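Local coordinates for extracellular protein containing a SCP domain (Bacillus anthracis, PDB 4IFA), which is of unknown function but is probably secreted, carrying a CAP-associated N-terminal region followed by an SCP domain of the cysteine-rich secretory protein family, at residues A[49-54]-A[109-114]; A[238-243]-A[334-339]. All coordinates share one frame; numbering follows the deposited sequence.

Contact 1 of 2, residues A[49-54]-A[109-114]; sequences DTVLNM and EQVKVP
V51 and V111 make the apolar part of this contact, one methyl from each: V51 CG2 lies 3.8 Å from V111 CG1, and the two side chains cross at about a right angle. In V51 the touching branch stands beside its own backbone N, because CG1 takes the position anti to N (chi1 167°). The loop 109-114 follows strand 100-106 in the seven-stranded antiparallel sheet of the CAP-associated N-terminal region, against which helix 51-54 packs through V51; V106 of that strand touches both valines, and V51 also meets F94 and Y182. T50 adds looser packing, its CG2 being 4.3 Å from P114 CD.

Polar contact between the segments runs through water. The carbonyl oxygen of K112 accepts from two waters, each at 2.8 Å; one of them accepts from V51 N and the other from L52 N, so one oxygen is linked, through one water each, to two amides of the short, weakly bonded helix 51-54.

The third amide, that of N53, is met by the N-cap residue T50. The two form a capping box: N53 N donates to T50 OG1 at 3.1 Å, and T50 N donates to N53 OD1 with an N-H...O angle of 172°. T50 N lies above the N53 carbonyl plane, 47° out of it.

Capping box and waters together satisfy the helix start, which implies a junction bridged mainly by water, with a small apolar contact, chiefly V51 on V111, beside it.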
ATOM      1  N   ASP A  49      15.849  12.153  12.498  1.00 36.22           N
ATOM      2  CA  ASP A  49      14.398  12.271  12.582  1.00 33.61           C
ATOM      3  C   ASP A  49      13.771  10.995  12.033  1.00 30.49           C
ATOM      4  O   ASP A  49      14.332  10.328  11.152  1.00 29.42           O
ATOM      5  CB  ASP A  49      13.884  13.452  11.747  1.00 35.31           C
ATOM      6  CG  ASP A  49      14.136  14.792  12.390  1.00 39.94           C
ATOM      7  OD1 ASP A  49      14.777  14.870  13.462  1.00 42.70           O
ATOM      8  OD2 ASP A  49      13.686  15.786  11.795  1.00 47.04           O
ATOM      9  N   THR A  50      12.616  10.672  12.582  1.00 27.62           N
ATOM     10  CA  THR A  50      11.844   9.528  12.137  1.00 24.46           C
ATOM     11  C   THR A  50      10.881   9.975  11.040  1.00 23.41           C
ATOM     12  O   THR A  50      10.665  11.175  10.827  1.00 23.12           O
ATOM     13  CB  THR A  50      10.979   8.986  13.263  1.00 26.20           C
ATOM     14  OG1 THR A  50      10.131  10.044  13.702  1.00 24.67           O
ATOM     15  CG2 THR A  50      11.844   8.491  14.466  1.00 26.41           C
ATOM     16  N   VAL A  51      10.304   9.012  10.345  1.00 21.50           N
ATOM     17  CA  VAL A  51       9.259   9.279   9.343  1.00 20.96           C
ATOM     18  C   VAL A  51       8.135  10.087  10.001  1.00 22.28           C
ATOM     19  O   VAL A  51       7.696  11.101   9.452  1.00 21.32           O
ATOM     20  CB  VAL A  51       8.696   7.970   8.778  1.00 20.67           C
ATOM     21  CG1 VAL A  51       7.429   8.223   7.991  1.00 20.35           C
ATOM     22  CG2 VAL A  51       9.747   7.269   7.970  1.00 20.63           C
ATOM     23  N   LEU A  52       7.659   9.674  11.168  1.00 21.96           N
ATOM     24  CA  LEU A  52       6.581  10.421  11.853  1.00 22.33           C
ATOM     25  C   LEU A  52       6.963  11.874  12.121  1.00 24.33           C
ATOM     26  O   LEU A  52       6.109  12.783  11.972  1.00 24.13           O
ATOM     27  CB  LEU A  52       6.135   9.729  13.141  1.00 23.23           C
ATOM     28  CG  LEU A  52       5.071  10.462  13.941  1.00 25.09           C
ATOM     29  CD1 LEU A  52       3.811  10.740  13.114  1.00 26.29           C
ATOM     30  CD2 LEU A  52       4.742   9.579  15.160  1.00 26.89           C
ATOM     31  N   ASN A  53       8.221  12.115  12.515  1.00 24.21           N
ATOM     32  CA  ASN A  53       8.726  13.484  12.764  1.00 25.93           C
ATOM     33  C   ASN A  53       8.586  14.382  11.538  1.00 25.54           C
ATOM     34  O   ASN A  53       8.534  15.607  11.675  1.00 26.70           O
ATOM     35  CB  ASN A  53      10.238  13.509  13.141  1.00 26.29           C
ATOM     36  CG  ASN A  53      10.586  12.928  14.515  1.00 30.28           C
ATOM     37  OD1 ASN A  53      11.759  12.530  14.720  1.00 30.70           O
ATOM     38  ND2 ASN A  53       9.642  12.916  15.464  1.00 31.69           N
HETATM   39  N   MSE A  54       8.561  13.791  10.339  1.00 24.56           N
HETATM   40  CA  MSE A  54       8.436  14.585   9.111  1.00 23.59           C
HETATM   41  C   MSE A  54       6.998  15.070   8.852  1.00 25.46           C
HETATM   42  O   MSE A  54       6.781  16.072   8.137  1.00 25.15           O
HETATM   43  CB  MSE A  54       8.931  13.788   7.911  1.00 22.17           C
HETATM   44  CG  MSE A  54      10.278  13.099   8.129  1.00 23.54           C
HETATM   45 SE   MSE A  54      11.694  14.360   8.535  1.00 31.04          SE
HETATM   46  CE  MSE A  54      11.519  15.019   6.966  1.00 27.55           C
ATOM     47  N   GLU A 109      11.511  -3.019   6.666  0.50 19.29           N
ATOM     48  CA  GLU A 109      11.662  -3.697   7.930  0.50 20.49           C
ATOM     49  C   GLU A 109      12.502  -2.960   8.948  0.50 20.16           C
ATOM     50  O   GLU A 109      12.264  -3.086  10.160  0.50 21.40           O
ATOM     51  CB  GLU A 109      12.233  -5.112   7.712  0.50 21.18           C
ATOM     52  CG  GLU A 109      12.287  -5.941   8.999  0.50 23.34           C
ATOM     53  CD  GLU A 109      12.552  -7.444   8.789  0.50 27.08           C
ATOM     54  OE1 GLU A 109      13.294  -8.031   9.613  0.50 25.21           O
ATOM     55  OE2 GLU A 109      11.994  -8.047   7.841  0.50 27.45           O
ATOM     56  N   GLN A 110      13.448  -2.143   8.471  1.00 20.00           N
ATOM     57  CA  GLN A 110      14.357  -1.440   9.353  1.00 21.22           C
ATOM     58  C   GLN A 110      13.954  -0.007   9.648  1.00 20.88           C
ATOM     59  O   GLN A 110      14.651   0.694  10.416  1.00 23.29           O
ATOM     60  CB  GLN A 110      15.778  -1.464   8.768  1.00 23.97           C
ATOM     61  CG  GLN A 110      16.367  -2.860   8.659  1.00 26.27           C
ATOM     62  CD  GLN A 110      16.312  -3.653   9.949  1.00 33.88           C
ATOM     63  OE1 GLN A 110      16.648  -3.142  11.019  1.00 39.54           O
ATOM     64  NE2 GLN A 110      15.873  -4.914   9.860  1.00 38.92           N
ATOM     65  N   VAL A 111      12.854   0.460   9.072  1.00 19.86           N
ATOM     66  CA  VAL A 111      12.442   1.856   9.298  1.00 18.98           C
ATOM     67  C   VAL A 111      11.888   2.020  10.714  1.00 20.03           C
ATOM     68  O   VAL A 111      11.046   1.231  11.152  1.00 20.11           O
ATOM     69  CB  VAL A 111      11.374   2.278   8.300  1.00 19.38           C
ATOM     70  CG1 VAL A 111      10.895   3.710   8.529  1.00 20.34           C
ATOM     71  CG2 VAL A 111      11.925   2.121   6.829  1.00 20.10           C
ATOM     72  N   LYS A 112      12.358   3.028  11.423  0.50 20.22           N
ATOM     73  CA  LYS A 112      11.909   3.279  12.784  0.50 20.33           C
ATOM     74  C   LYS A 112      10.460   3.761  12.810  0.50 20.26           C
ATOM     75  O   LYS A 112      10.071   4.725  12.125  0.50 20.09           O
ATOM     76  CB  LYS A 112      12.801   4.331  13.452  0.50 21.72           C
ATOM     77  CG  LYS A 112      14.297   3.985  13.497  0.50 22.40           C
ATOM     78  CD  LYS A 112      14.579   2.583  14.025  0.50 23.93           C
ATOM     79  CE  LYS A 112      16.090   2.345  14.238  0.50 26.90           C
ATOM     80  NZ  LYS A 112      16.338   1.036  14.869  0.50 27.77           N
ATOM     81  N   VAL A 113       9.648   3.075  13.613  1.00 19.17           N
ATOM     82  CA  VAL A 113       8.249   3.434  13.812  1.00 19.29           C
ATOM     83  C   VAL A 113       7.877   3.384  15.310  1.00 20.03           C
ATOM     84  O   VAL A 113       6.846   2.794  15.691  1.00 19.63           O
ATOM     85  CB  VAL A 113       7.336   2.538  12.963  1.00 19.77           C
ATOM     86  CG1 VAL A 113       7.492   2.883  11.448  1.00 20.57           C
ATOM     87  CG2 VAL A 113       7.586   1.043  13.204  1.00 19.45           C
ATOM     88  N   PRO A 114       8.714   3.978  16.177  1.00 20.41           N
ATOM     89  CA  PRO A 114       8.406   3.927  17.613  1.00 20.75           C
ATOM     90  C   PRO A 114       6.994   4.441  17.885  1.00 20.65           C
ATOM     91  O   PRO A 114       6.561   5.392  17.252  1.00 22.57           O
ATOM     92  CB  PRO A 114       9.489   4.791  18.246  1.00 22.34           C
ATOM     93  CG  PRO A 114       9.861   5.770  17.216  1.00 22.76           C
ATOM     94  CD  PRO A 114       9.802   4.960  15.906  1.00 21.70           C
TER
HETATM   95  O   HOH W   1      11.677   6.558  10.806  1.00 22.39           O
HETATM   96  O   HOH W   2       8.162   6.828  12.251  1.00 22.46           O

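Contact 2 of 2, residues A[238-243]-A[334-339]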
ATOM      1  N   PRO A 238      12.369 -15.631  -3.753  1.00 25.85           N
ATOM      2  CA  PRO A 238      13.031 -14.806  -4.727  1.00 26.21           C
ATOM      3  C   PRO A 238      12.122 -13.673  -5.170  1.00 24.00           C
ATOM      4  O   PRO A 238      10.903 -13.818  -5.216  1.00 23.02           O
ATOM      5  CB  PRO A 238      13.271 -15.753  -5.901  1.00 27.27           C
ATOM      6  CG  PRO A 238      13.164 -17.104  -5.337  1.00 31.64           C
ATOM      7  CD  PRO A 238      12.206 -17.014  -4.204  1.00 28.21           C
ATOM      8  N   LEU A 239      12.724 -12.553  -5.533  1.00 23.72           N
ATOM      9  CA  LEU A 239      11.972 -11.414  -5.973  1.00 23.80           C
ATOM     10  C   LEU A 239      11.427 -11.656  -7.375  1.00 22.92           C
ATOM     11  O   LEU A 239      11.938 -12.499  -8.147  1.00 25.38           O
ATOM     12  CB  LEU A 239      12.837 -10.165  -5.974  1.00 24.62           C
ATOM     13  CG  LEU A 239      13.487  -9.783  -4.627  1.00 28.65           C
ATOM     14  CD1 LEU A 239      14.027  -8.358  -4.724  1.00 32.72           C
ATOM     15  CD2 LEU A 239      12.499  -9.916  -3.451  1.00 30.39           C
ATOM     16  N   LEU A 240      10.352 -10.958  -7.678  1.00 20.59           N
ATOM     17  CA  LEU A 240       9.723 -11.033  -8.983  1.00 21.11           C
ATOM     18  C   LEU A 240      10.223  -9.890  -9.866  1.00 22.29           C
ATOM     19  O   LEU A 240      10.464  -8.747  -9.410  1.00 23.39           O
ATOM     20  CB  LEU A 240       8.200 -10.921  -8.831  1.00 20.64           C
ATOM     21  CG  LEU A 240       7.517 -11.984  -7.985  1.00 20.22           C
ATOM     22  CD1 LEU A 240       6.079 -11.616  -7.630  1.00 23.73           C
ATOM     23  CD2 LEU A 240       7.582 -13.356  -8.642  1.00 24.96           C
ATOM     24  N   ALA A 241      10.440 -10.208 -11.133  1.00 22.26           N
ATOM     25  CA  ALA A 241      10.845  -9.237 -12.155  1.00 22.70           C
ATOM     26  C   ALA A 241       9.642  -8.624 -12.804  1.00 24.01           C
ATOM     27  O   ALA A 241       8.705  -9.307 -13.109  1.00 23.54           O
ATOM     28  CB  ALA A 241      11.699  -9.932 -13.249  1.00 23.17           C
ATOM     29  N   TRP A 242       9.676  -7.312 -13.052  1.00 21.58           N
ATOM     30  CA  TRP A 242       8.605  -6.618 -13.736  1.00 23.55           C
ATOM     31  C   TRP A 242       8.511  -7.072 -15.170  1.00 23.05           C
ATOM     32  O   TRP A 242       9.543  -7.197 -15.871  1.00 26.25           O
ATOM     33  CB  TRP A 242       8.893  -5.101 -13.742  1.00 22.94           C
ATOM     34  CG  TRP A 242       7.870  -4.253 -14.469  1.00 24.31           C
ATOM     35  CD1 TRP A 242       7.997  -3.723 -15.729  1.00 25.52           C
ATOM     36  CD2 TRP A 242       6.547  -3.899 -14.023  1.00 22.71           C
ATOM     37  NE1 TRP A 242       6.863  -3.026 -16.068  1.00 25.78           N
ATOM     38  CE2 TRP A 242       5.962  -3.102 -15.041  1.00 22.99           C
ATOM     39  CE3 TRP A 242       5.818  -4.125 -12.855  1.00 20.63           C
ATOM     40  CZ2 TRP A 242       4.680  -2.567 -14.921  1.00 24.22           C
ATOM     41  CZ3 TRP A 242       4.575  -3.563 -12.717  1.00 22.61           C
ATOM     42  CH2 TRP A 242       3.999  -2.823 -13.748  1.00 22.94           C
ATOM     43  N   ASP A 243       7.276  -7.326 -15.619  1.00 23.96           N
ATOM     44  CA  ASP A 243       7.081  -7.672 -17.019  1.00 25.27           C
ATOM     45  C   ASP A 243       6.064  -6.717 -17.624  1.00 25.14           C
ATOM     46  O   ASP A 243       4.861  -6.753 -17.298  1.00 24.26           O
ATOM     47  CB  ASP A 243       6.622  -9.108 -17.210  1.00 25.98           C
ATOM     48  CG  ASP A 243       6.681  -9.512 -18.668  1.00 28.88           C
ATOM     49  OD1 ASP A 243       7.817  -9.648 -19.231  1.00 33.47           O
ATOM     50  OD2 ASP A 243       5.628  -9.630 -19.313  1.00 29.45           O
ATOM     51  N   GLN A 334      -3.075  -7.974 -10.419  1.00 17.16           N
ATOM     52  CA  GLN A 334      -1.739  -8.565 -10.507  1.00 17.70           C
ATOM     53  C   GLN A 334      -1.823  -9.764 -11.422  1.00 17.56           C
ATOM     54  O   GLN A 334      -2.669 -10.650 -11.204  1.00 18.44           O
ATOM     55  CB  GLN A 334      -1.258  -9.076  -9.148  1.00 18.74           C
ATOM     56  CG  GLN A 334      -0.902  -8.020  -8.133  1.00 18.07           C
ATOM     57  CD  GLN A 334      -0.514  -8.610  -6.786  1.00 17.99           C
ATOM     58  OE1 GLN A 334      -1.172  -9.520  -6.274  1.00 18.10           O
ATOM     59  NE2 GLN A 334       0.588  -8.108  -6.197  1.00 17.99           N
ATOM     60  N   ASN A 335      -0.906  -9.842 -12.390  1.00 18.30           N
ATOM     61  CA  ASN A 335      -0.731 -11.041 -13.200  1.00 17.90           C
ATOM     62  C   ASN A 335       0.703 -11.531 -12.972  1.00 18.45           C
ATOM     63  O   ASN A 335       1.694 -10.866 -13.292  1.00 19.37           O
ATOM     64  CB  ASN A 335      -1.056 -10.836 -14.682  1.00 19.12           C
ATOM     65  CG  ASN A 335      -2.548 -10.758 -14.971  1.00 20.23           C
ATOM     66  OD1 ASN A 335      -3.429 -10.965 -14.077  1.00 22.30           O
ATOM     67  ND2 ASN A 335      -2.858 -10.447 -16.217  1.00 19.29           N
ATOM     68  N   PHE A 336       0.801 -12.719 -12.381  1.00 18.88           N
ATOM     69  CA  PHE A 336       2.058 -13.368 -12.056  1.00 19.35           C
ATOM     70  C   PHE A 336       2.362 -14.362 -13.165  1.00 19.66           C
ATOM     71  O   PHE A 336       1.459 -15.040 -13.668  1.00 20.48           O
ATOM     72  CB  PHE A 336       1.926 -14.178 -10.741  1.00 18.95           C
ATOM     73  CG  PHE A 336       1.617 -13.374  -9.511  1.00 18.24           C
ATOM     74  CD1 PHE A 336       2.647 -12.968  -8.683  1.00 19.72           C
ATOM     75  CD2 PHE A 336       0.312 -13.057  -9.171  1.00 18.35           C
ATOM     76  CE1 PHE A 336       2.386 -12.243  -7.543  1.00 20.53           C
ATOM     77  CE2 PHE A 336       0.036 -12.302  -8.045  1.00 18.76           C
ATOM     78  CZ  PHE A 336       1.087 -11.906  -7.232  1.00 19.91           C
ATOM     79  N   ILE A 337       3.635 -14.477 -13.539  1.00 20.60           N
ATOM     80  CA  ILE A 337       4.059 -15.463 -14.531  1.00 22.37           C
ATOM     81  C   ILE A 337       5.349 -16.149 -14.139  1.00 23.07           C
ATOM     82  O   ILE A 337       6.105 -15.696 -13.274  1.00 21.97           O
ATOM     83  CB  ILE A 337       4.249 -14.874 -15.951  1.00 24.72           C
ATOM     84  CG1 ILE A 337       5.295 -13.745 -15.942  1.00 25.56           C
ATOM     85  CG2 ILE A 337       2.885 -14.315 -16.493  1.00 25.15           C
ATOM     86  CD1 ILE A 337       5.721 -13.327 -17.368  1.00 31.36           C
ATOM     87  N   ARG A 338       5.533 -17.317 -14.739  1.00 22.65           N
ATOM     88  CA  ARG A 338       6.772 -18.057 -14.681  1.00 24.06           C
ATOM     89  C   ARG A 338       7.278 -18.165 -16.101  1.00 26.76           C
ATOM     90  O   ARG A 338       6.550 -18.619 -16.996  1.00 27.95           O
ATOM     91  CB  ARG A 338       6.610 -19.489 -14.130  1.00 25.23           C
ATOM     92  CG  ARG A 338       7.924 -20.264 -14.126  1.00 25.56           C
ATOM     93  CD  ARG A 338       7.729 -21.669 -13.596  1.00 27.18           C
ATOM     94  NE  ARG A 338       8.956 -22.448 -13.610  1.00 29.59           N
ATOM     95  CZ  ARG A 338       9.859 -22.501 -12.639  1.00 28.69           C
ATOM     96  NH1 ARG A 338       9.710 -21.765 -11.535  1.00 28.31           N
ATOM     97  NH2 ARG A 338      10.925 -23.274 -12.783  1.00 33.61           N
ATOM     98  N   LYS A 339       8.510 -17.769 -16.324  1.00 28.33           N
ATOM     99  CA  LYS A 339       9.126 -18.041 -17.612  1.00 31.92           C
ATOM    100  C   LYS A 339      10.616 -18.294 -17.432  1.00 33.89           C
ATOM    101  O   LYS A 339      11.135 -18.213 -16.317  1.00 33.44           O
ATOM    102  CB  LYS A 339       8.806 -16.966 -18.648  1.00 33.61           C
ATOM    103  CG  LYS A 339       9.249 -15.584 -18.240  1.00 34.78           C
ATOM    104  CD  LYS A 339       8.944 -14.581 -19.316  1.00 39.17           C
ATOM    105  CE  LYS A 339       9.427 -13.194 -18.946  1.00 41.89           C
ATOM    106  NZ  LYS A 339       9.138 -12.244 -20.062  1.00 45.96           N
ATOM    107  OXT LYS A 339      11.298 -18.666 -18.408  1.00 36.86           O
TER
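D243 and K339 carry the charged part of the contact. K339 NZ donates to D243 OD1 at 3.0 Å in a salt bridge, approaching from above the carboxylate plane, 51° out of it. The lysine chain is extended beyond CG, and with CG between the backbone N and the carbonyl carbon (chi1 59°) it leads back from the C-terminal residue to the aspartate. The other oxygen, D243 OD2, is hydrogen-bonded to T246 OG1. The D243 side chain also caps a backbone N at the start of helix 244-260, so its carboxylate serves both the helix and the lysine. The I337 methyl CD1 lies against this carboxylate, 4.1 Å from D243 CG, the side chains crossing at about a right angle, and I337 also touches T246.

Apolar packing is made by L240, whose CD1 meets the F336 ring at its edge, near the ring plane, 3.7 Å from F336 CE1. L323 of strand 322-328 touches both L240 and F336, while F320 meets the phenylalanine ring with planes at about 20°.

All this belongs to the mixed sheet of the alpha/beta SCP domain, against which helices 210-234, 244-260 and 309-315 pack. Strand 322-328 lies between 241-242 and 331-338, which explains why the CA atoms of L240 and F336 are still 8.6 Å apart. Side chains flanking strand 241-242 therefore reach across 322-328 to 331-338 and the C-terminus. One carboxylate joined to both a lysine and a helix N-terminus would be expected to favour its ionised form.

Contact 1 and contact 2 are in series along the chain, the first closing before the second opens, and belong to different parts of the molecule. Segment 109-114 belongs to the CAP-associated N-terminal region, contact 2 to the cysteine-rich secretory protein (SCP) domain. Their centres are 30 Å apart and their nearest atoms about 11 Å, so neither touches the other. Both involve a residue placed just before a helix, T50 ahead of 51-54 and D243 ahead of 244-260, but the link between segments is water-mediated in one and ionic in the other. Contact 1 is a surface junction, contact 2 largely buried.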